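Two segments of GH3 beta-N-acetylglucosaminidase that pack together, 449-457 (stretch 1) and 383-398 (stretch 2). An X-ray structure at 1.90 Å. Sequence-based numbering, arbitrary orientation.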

# COMPACT_ATOMS: atom_id res chain seq x y z
N SER A 449 34.79 6.38 11.87
CA SER A 449 34.33 7.76 11.77
C SER A 449 33.33 7.97 10.62
O SER A 449 32.48 8.87 10.71
CB SER A 449 35.53 8.71 11.62
OG SER A 449 35.80 9.00 10.27
N GLN A 450 33.42 7.18 9.55
CA GLN A 450 32.44 7.20 8.47
C GLN A 450 31.20 6.43 8.90
O GLN A 450 31.21 5.19 8.93
CB GLN A 450 33.00 6.58 7.19
CG GLN A 450 33.94 7.45 6.41
CD GLN A 450 34.18 6.89 5.03
OE1 GLN A 450 34.04 7.60 4.03
NE2 GLN A 450 34.54 5.61 4.96
N VAL A 451 30.10 7.14 9.16
CA VAL A 451 28.86 6.55 9.63
C VAL A 451 27.73 6.92 8.67
O VAL A 451 27.54 8.10 8.36
CB VAL A 451 28.51 7.00 11.06
CG1 VAL A 451 27.21 6.33 11.51
CG2 VAL A 451 29.65 6.65 12.03
N VAL A 452 27.00 5.92 8.20
CA VAL A 452 25.75 6.12 7.47
C VAL A 452 24.63 5.52 8.31
O VAL A 452 24.58 4.30 8.50
CB VAL A 452 25.75 5.46 6.08
CG1 VAL A 452 24.43 5.79 5.36
CG2 VAL A 452 26.95 5.90 5.25
N VAL A 453 23.72 6.36 8.78
CA VAL A 453 22.51 5.86 9.42
C VAL A 453 21.40 5.82 8.38
O VAL A 453 21.08 6.85 7.77
CB VAL A 453 22.09 6.72 10.62
CG1 VAL A 453 20.78 6.17 11.21
CG2 VAL A 453 23.18 6.75 11.66
N VAL A 454 20.84 4.64 8.18
CA VAL A 454 19.58 4.51 7.46
C VAL A 454 18.47 4.75 8.47
O VAL A 454 18.31 3.98 9.42
CB VAL A 454 19.46 3.15 6.78
CG1 VAL A 454 18.12 3.03 6.08
CG2 VAL A 454 20.59 2.95 5.76
N SER A 455 17.73 5.85 8.31
CA SER A 455 16.63 6.11 9.22
C SER A 455 15.34 5.49 8.69
O SER A 455 15.20 5.20 7.50
CB SER A 455 16.45 7.62 9.46
OG SER A 455 15.94 8.30 8.31
N TYR A 456 14.40 5.26 9.60
CA TYR A 456 13.14 4.60 9.25
C TYR A 456 12.06 5.22 10.13
O TYR A 456 11.90 4.84 11.29
CB TYR A 456 13.25 3.09 9.45
CG TYR A 456 12.07 2.28 8.96
CD1 TYR A 456 10.86 2.30 9.65
CD2 TYR A 456 12.16 1.47 7.84
CE1 TYR A 456 9.77 1.55 9.21
CE2 TYR A 456 11.08 0.71 7.41
CZ TYR A 456 9.90 0.75 8.10
OH TYR A 456 8.82 0.00 7.67
N ASN A 457 11.36 6.21 9.57
CA ASN A 457 10.37 6.99 10.30
C ASN A 457 10.91 7.47 11.65
O ASN A 457 10.24 7.38 12.68
CB ASN A 457 9.06 6.20 10.47
CG ASN A 457 8.25 6.16 9.19
OD1 ASN A 457 8.63 6.77 8.18
ND2 ASN A 457 7.14 5.45 9.21
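Stretch 2 383-398: TLDKTKPVLVVWPEVR

Stretch 2 lies beside stretch 1 as a neighbouring parallel strand. It opens in loop, makes a type I beta turn from Asp-385 to Lys-388, closed by Lys-388 N to Asp-385 O at 3.0 Å, and then extends into a strand that runs through Glu-396. Strand 450-455 runs in the same direction; the two axes cross at -17° and approach to 4.7 Å. The register is one to one: Val-451 pairs with Leu-391, Val-452 with Val-392 and Val-453 with Val-393, with CA to CA distances of 4.7, 4.9 and 4.7 Å.

Four backbone hydrogen bonds follow the staggered pattern of parallel strands, in which the N and O of one residue reach two different partners. Leu-391 N donates to Gln-450 O (2.8 Å) and Leu-391 O accepts from Val-452 N (2.8 Å); Val-393 N then donates to Val-452 O (2.9 Å), and Val-393 O accepts from Val-454 N (3.0 Å). Beyond this the strands spread, Val-454 and Trp-394 standing 5.6 Å apart, CA to CA. Pro-395 has no amide hydrogen with which to continue the ladder; instead its CD packs 3.3 Å from Val-454 O.

Side chains alternate between the two faces of the sheet. On the face of Val-451, Val-453, Leu-391 and Val-393, Val-451 CG2 meets Leu-391 CD2 at 4.1 Å, and Val-453 CG2 meets Val-393 CG2 at 3.9 Å. On the face of Val-452 and Val-392, Val-452 CG2 lies 4.1 Å from Val-390 CG1 and 4.0 Å from Leu-384 CD2, so the loop before the strand also contributes to the packing. All the valines of both strands hold chi1 near t, the commonest rotamer of valine.

The polar rule is written at the start of the strand. Gln-450, buried and pointing toward stretch 2, spends its amide on backbone: OE1 accepts from Asp-385 N (2.7 Å), while NE2 donates to Asp-385 O (3.2 Å) and Pro-389 O (3.0 Å). One side chain thus ties Asp-385, at the start of the turn, to Pro-389, just after it. A water adds a second link, donating to Pro-389 O (2.7 Å) and accepting from Gln-450 N (3.1 Å).

Past the last ladder bond the contact is carried by apolar side chains. Val-454 CG2 touches Trp-394 CE3 at 3.9 Å, Tyr-456 CB rests 3.6 Å from Pro-395 CG, and the Tyr-456 ring reaches on to Val-397, CZ to CG2 at 3.5 Å.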

# COMPACT_ATOMS: atom_id res chain seq x y z
N THR A 383 30.60 11.87 -0.62
CA THR A 383 30.83 10.51 -1.10
C THR A 383 31.79 9.77 -0.18
O THR A 383 32.75 10.34 0.35
CB THR A 383 31.36 10.53 -2.53
OG1 THR A 383 32.43 11.46 -2.62
CG2 THR A 383 30.25 10.94 -3.49
N LEU A 384 31.51 8.48 0.03
CA LEU A 384 32.28 7.67 0.96
C LEU A 384 33.72 7.50 0.48
O LEU A 384 33.99 7.40 -0.72
CB LEU A 384 31.63 6.30 1.13
CG LEU A 384 30.23 6.28 1.75
CD1 LEU A 384 29.64 4.88 1.66
CD2 LEU A 384 30.26 6.74 3.19
N ASP A 385 34.65 7.45 1.43
CA ASP A 385 36.06 7.15 1.15
C ASP A 385 36.25 5.64 1.23
O ASP A 385 36.19 5.05 2.31
CB ASP A 385 36.96 7.90 2.14
CG ASP A 385 38.45 7.67 1.89
OD1 ASP A 385 38.83 6.75 1.14
OD2 ASP A 385 39.25 8.43 2.47
N LYS A 386 36.48 5.01 0.08
CA LYS A 386 36.58 3.55 0.01
C LYS A 386 37.77 3.00 0.79
O LYS A 386 37.78 1.82 1.13
CB LYS A 386 36.66 3.10 -1.45
CG LYS A 386 36.37 1.63 -1.67
CD LYS A 386 36.29 1.32 -3.16
CE LYS A 386 36.17 -0.15 -3.41
NZ LYS A 386 36.05 -0.44 -4.86
N THR A 387 38.78 3.84 1.07
CA THR A 387 39.95 3.40 1.82
C THR A 387 39.71 3.38 3.32
O THR A 387 40.61 2.96 4.07
CB THR A 387 41.14 4.31 1.50
OG1 THR A 387 40.93 5.61 2.06
CG2 THR A 387 41.30 4.44 0.01
N LYS A 388 38.53 3.79 3.78
CA LYS A 388 38.24 3.80 5.20
C LYS A 388 37.02 2.92 5.49
O LYS A 388 36.16 2.75 4.62
CB LYS A 388 37.97 5.22 5.69
CG LYS A 388 39.16 6.16 5.61
CD LYS A 388 38.74 7.58 5.93
CE LYS A 388 39.85 8.35 6.63
NZ LYS A 388 41.08 8.46 5.80
N PRO A 389 36.92 2.35 6.69
CA PRO A 389 35.74 1.56 7.04
C PRO A 389 34.49 2.42 7.06
O PRO A 389 34.54 3.65 7.19
CB PRO A 389 36.05 1.02 8.44
CG PRO A 389 37.51 1.33 8.67
CD PRO A 389 37.83 2.52 7.84
N VAL A 390 33.35 1.76 6.94
CA VAL A 390 32.05 2.41 6.95
C VAL A 390 31.17 1.70 7.97
O VAL A 390 31.01 0.48 7.91
CB VAL A 390 31.38 2.38 5.56
CG1 VAL A 390 30.09 3.22 5.56
CG2 VAL A 390 32.35 2.88 4.49
N LEU A 391 30.62 2.46 8.90
CA LEU A 391 29.62 1.93 9.82
C LEU A 391 28.24 2.24 9.25
O LEU A 391 27.88 3.40 9.09
CB LEU A 391 29.78 2.54 11.21
CG LEU A 391 28.68 2.13 12.19
CD1 LEU A 391 28.74 0.62 12.49
CD2 LEU A 391 28.76 2.95 13.46
N VAL A 392 27.48 1.20 8.94
CA VAL A 392 26.10 1.36 8.49
C VAL A 392 25.17 0.94 9.62
O VAL A 392 25.28 -0.18 10.14
CB VAL A 392 25.81 0.54 7.22
CG1 VAL A 392 24.32 0.68 6.82
CG2 VAL A 392 26.73 0.98 6.07
N VAL A 393 24.27 1.83 10.00
CA VAL A 393 23.26 1.55 11.01
C VAL A 393 21.96 1.21 10.29
O VAL A 393 21.40 2.05 9.58
CB VAL A 393 23.08 2.74 11.97
CG1 VAL A 393 22.15 2.37 13.12
CG2 VAL A 393 24.43 3.18 12.52
N TRP A 394 21.49 -0.02 10.45
CA TRP A 394 20.40 -0.54 9.64
C TRP A 394 19.19 -0.81 10.52
O TRP A 394 19.30 -1.61 11.47
CB TRP A 394 20.82 -1.81 8.90
CG TRP A 394 19.71 -2.39 8.06
CD1 TRP A 394 18.92 -3.46 8.36
CD2 TRP A 394 19.26 -1.91 6.78
NE1 TRP A 394 18.00 -3.67 7.36
CE2 TRP A 394 18.18 -2.73 6.38
CE3 TRP A 394 19.65 -0.85 5.95
CZ2 TRP A 394 17.51 -2.55 5.17
CZ3 TRP A 394 18.97 -0.66 4.75
CH2 TRP A 394 17.91 -1.51 4.37
N PRO A 395 18.05 -0.18 10.26
CA PRO A 395 16.87 -0.38 11.12
C PRO A 395 16.01 -1.54 10.66
O PRO A 395 15.89 -1.83 9.47
CB PRO A 395 16.13 0.95 10.96
CG PRO A 395 16.37 1.30 9.49
CD PRO A 395 17.78 0.76 9.16
N GLU A 396 15.39 -2.21 11.63
CA GLU A 396 14.48 -3.30 11.31
C GLU A 396 13.21 -3.14 12.14
O GLU A 396 13.27 -2.79 13.32
CB GLU A 396 15.11 -4.69 11.54
CG GLU A 396 15.42 -5.01 12.99
CD GLU A 396 15.80 -6.48 13.24
OE1 GLU A 396 15.94 -7.25 12.26
OE2 GLU A 396 15.95 -6.85 14.42
N VAL A 397 12.07 -3.36 11.49
CA VAL A 397 10.79 -3.35 12.18
C VAL A 397 10.68 -4.63 13.00
O VAL A 397 10.89 -5.73 12.49
CB VAL A 397 9.63 -3.21 11.18
CG1 VAL A 397 8.28 -3.37 11.89
CG2 VAL A 397 9.70 -1.86 10.47
N ARG A 398 10.36 -4.48 14.29
CA ARG A 398 10.26 -5.63 15.17
C ARG A 398 8.86 -5.88 15.70
O ARG A 398 8.50 -7.03 15.92
CB ARG A 398 11.23 -5.47 16.34
CG ARG A 398 12.66 -5.39 15.85
CD ARG A 398 13.66 -5.30 16.96
NE ARG A 398 15.00 -5.53 16.43
CZ ARG A 398 16.10 -5.09 17.00
NH1 ARG A 398 16.03 -4.39 18.13
NH2 ARG A 398 17.28 -5.35 16.44
O HOH W 1 35.79 5.42 8.75